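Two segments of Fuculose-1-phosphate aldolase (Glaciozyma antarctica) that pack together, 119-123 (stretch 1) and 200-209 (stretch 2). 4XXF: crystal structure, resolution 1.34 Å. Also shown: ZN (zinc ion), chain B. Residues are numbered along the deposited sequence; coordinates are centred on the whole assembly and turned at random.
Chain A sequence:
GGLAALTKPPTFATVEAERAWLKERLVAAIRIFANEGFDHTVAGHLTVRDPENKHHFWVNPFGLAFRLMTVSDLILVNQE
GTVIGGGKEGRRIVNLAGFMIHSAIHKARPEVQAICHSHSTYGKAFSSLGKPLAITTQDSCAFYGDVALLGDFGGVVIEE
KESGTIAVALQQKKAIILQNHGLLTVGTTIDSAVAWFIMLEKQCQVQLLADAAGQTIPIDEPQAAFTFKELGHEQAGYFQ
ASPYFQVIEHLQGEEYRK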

# COMPACT_ATOMS: atom_id res chain seq x y z
N HIS A 119 -12.44 12.66 -2.40
CA HIS A 119 -12.98 11.42 -2.94
C HIS A 119 -12.05 10.26 -2.63
O HIS A 119 -11.46 9.65 -3.51
CB HIS A 119 -13.23 11.56 -4.43
CG HIS A 119 -14.29 12.56 -4.76
ND1 HIS A 119 -14.77 12.74 -6.04
CD2 HIS A 119 -14.97 13.43 -3.97
CE1 HIS A 119 -15.69 13.69 -6.03
NE2 HIS A 119 -15.85 14.11 -4.79
N SER A 120 -11.92 9.97 -1.34
CA SER A 120 -11.04 8.93 -0.85
C SER A 120 -11.59 7.56 -1.17
O SER A 120 -12.80 7.36 -1.25
CB SER A 120 -10.83 9.09 0.66
OG SER A 120 -12.08 9.20 1.34
N THR A 121 -10.68 6.61 -1.39
CA THR A 121 -11.00 5.31 -1.95
C THR A 121 -12.05 4.53 -1.16
O THR A 121 -13.03 4.07 -1.73
CB THR A 121 -9.74 4.46 -2.04
OG1 THR A 121 -8.78 5.13 -2.87
CG2 THR A 121 -10.04 3.12 -2.66
N TYR A 122 -11.84 4.39 0.14
CA TYR A 122 -12.70 3.52 0.93
C TYR A 122 -14.03 4.18 1.24
O TYR A 122 -15.06 3.53 1.23
CB TYR A 122 -11.97 3.06 2.21
CG TYR A 122 -10.72 2.29 1.87
CD1 TYR A 122 -10.79 1.09 1.16
CD2 TYR A 122 -9.46 2.77 2.21
CE1 TYR A 122 -9.65 0.39 0.81
CE2 TYR A 122 -8.31 2.08 1.87
CZ TYR A 122 -8.41 0.88 1.16
OH TYR A 122 -7.29 0.17 0.82
N GLY A 123 -14.01 5.48 1.52
CA GLY A 123 -15.26 6.21 1.72
C GLY A 123 -16.12 6.18 0.48
O GLY A 123 -17.33 6.02 0.55
N LEU A 200 -13.02 8.25 9.77
CA LEU A 200 -14.16 7.75 9.00
C LEU A 200 -13.68 6.96 7.79
O LEU A 200 -14.22 5.89 7.50
CB LEU A 200 -15.08 8.90 8.57
CG LEU A 200 -16.39 8.52 7.88
CD1 LEU A 200 -17.20 7.57 8.74
CD2 LEU A 200 -17.17 9.79 7.60
N GLU A 201 -12.66 7.46 7.10
CA GLU A 201 -12.07 6.72 5.98
C GLU A 201 -11.56 5.36 6.45
O GLU A 201 -11.80 4.34 5.80
CB GLU A 201 -10.95 7.53 5.33
CG GLU A 201 -10.14 6.79 4.22
CD GLU A 201 -10.90 6.54 2.93
OE1 GLU A 201 -12.06 6.98 2.80
OE2 GLU A 201 -10.29 5.90 2.05
N LYS A 202 -10.89 5.34 7.60
CA LYS A 202 -10.40 4.08 8.15
C LYS A 202 -11.54 3.13 8.50
O LYS A 202 -11.47 1.93 8.18
CB LYS A 202 -9.54 4.33 9.39
CG LYS A 202 -8.97 3.05 10.04
CD LYS A 202 -8.13 2.20 9.09
CE LYS A 202 -6.87 2.92 8.62
NZ LYS A 202 -6.05 2.07 7.72
N GLN A 203 -12.61 3.61 9.12
CA GLN A 203 -13.68 2.70 9.47
C GLN A 203 -14.42 2.20 8.22
O GLN A 203 -14.88 1.06 8.20
CB GLN A 203 -14.66 3.32 10.46
CG GLN A 203 -15.70 2.32 10.97
CD GLN A 203 -15.10 1.10 11.66
OE1 GLN A 203 -14.06 1.18 12.30
NE2 GLN A 203 -15.78 -0.03 11.55
N CYS A 204 -14.51 3.02 7.17
CA CYS A 204 -15.07 2.52 5.92
C CYS A 204 -14.21 1.39 5.36
O CYS A 204 -14.73 0.38 4.90
CB CYS A 204 -15.19 3.64 4.89
SG CYS A 204 -16.50 4.83 5.21
N GLN A 205 -12.89 1.56 5.42
CA GLN A 205 -11.96 0.51 5.01
C GLN A 205 -12.18 -0.77 5.80
O GLN A 205 -12.23 -1.87 5.24
CB GLN A 205 -10.53 1.00 5.17
CG GLN A 205 -9.47 0.01 4.68
CD GLN A 205 -8.07 0.47 5.00
OE1 GLN A 205 -7.87 1.49 5.66
NE2 GLN A 205 -7.08 -0.28 4.51
N VAL A 206 -12.31 -0.61 7.12
CA VAL A 206 -12.53 -1.72 8.03
C VAL A 206 -13.85 -2.44 7.71
O VAL A 206 -13.89 -3.67 7.66
CB VAL A 206 -12.51 -1.23 9.49
CG1 VAL A 206 -13.12 -2.26 10.42
CG2 VAL A 206 -11.08 -0.89 9.91
N GLN A 207 -14.91 -1.69 7.48
CA GLN A 207 -16.19 -2.31 7.19
C GLN A 207 -16.15 -3.07 5.86
O GLN A 207 -16.71 -4.16 5.76
CB GLN A 207 -17.34 -1.30 7.17
CG GLN A 207 -18.69 -1.97 6.86
CD GLN A 207 -19.91 -1.25 7.39
OE1 GLN A 207 -19.82 -0.21 8.05
NE2 GLN A 207 -21.07 -1.81 7.09
N LEU A 208 -15.50 -2.51 4.84
CA LEU A 208 -15.38 -3.20 3.55
C LEU A 208 -14.62 -4.52 3.71
O LEU A 208 -14.99 -5.55 3.14
CB LEU A 208 -14.70 -2.31 2.50
CG LEU A 208 -15.53 -1.10 2.07
CD1 LEU A 208 -14.65 -0.05 1.40
CD2 LEU A 208 -16.68 -1.53 1.15
N LEU A 209 -13.55 -4.51 4.51
CA LEU A 209 -12.77 -5.72 4.79
C LEU A 209 -13.59 -6.77 5.52
O LEU A 209 -13.64 -7.94 5.14
CB LEU A 209 -11.54 -5.38 5.64
CG LEU A 209 -10.37 -4.71 4.93
CD1 LEU A 209 -9.45 -4.04 5.94
CD2 LEU A 209 -9.60 -5.74 4.10
ZN ZN B . -17.12 15.67 -4.19
O HOH W 1 -17.80 16.12 -6.04
O HOH W 2 -15.56 17.06 -4.78
O HOH W 3 -18.30 17.46 -3.75

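Residues 200-209 lie within a continuous helix, its i to i+4 hydrogen bonds running from Cys204 N to Leu200 O (2.9 Å) through Leu209 N to Gln205 O (3.0 Å). Against it rests the start of a second helix: His119 and Ser120 are in the preceding loop, Ser120 occupies the N-cap position, and the helix begins at Thr121. The backbones come close, with Tyr122 CA 5.1 Å from Gln205 CA and Gly123 CA 5.3 Å from Glu201 CA.

The polar centre of the contact is the carboxylate of Glu201, whose CA-to-CB bond points sideways but whose chain (chi1 t, chi2 p) brings its end to the beginning of the neighbouring helix. There the first amide groups lack acceptors from a preceding turn, and the carboxylate supplies acceptors for two of them. Tyr122 N donates to Glu201 OE2 at 2.9 Å and Gly123 N to Glu201 OE1 at 2.8 Å. Ser120, chi1 p, makes no capping bond of its own; its hydroxyl instead donates to the carboxylate, Ser120 OG to Glu201 OE1 being 2.7 Å. The absence of a side chain at Gly123 suits this close approach, since an ideal CB there would lie only 3.1 Å from Glu201 OE1.

Tyr122 contributes most of the apolar packing. Gln205 lies over one face of its ring, with Gln205 CG 3.5 Å from the ring centroid and nearly on the ring normal, a CH-pi contact. The amide end of Gln205 is held within its own helix by Lys202 NZ, which donates to Gln205 OE1 at 2.8 Å. Leu208 meets the ring edge, Tyr122 CD1 to Leu208 CD1 being 4.0 Å, while Cys204 CB sits 4.2 Å from Tyr122 CB.

His119 points away from this interface and binds zinc through NE2, 2.1 Å from ZN.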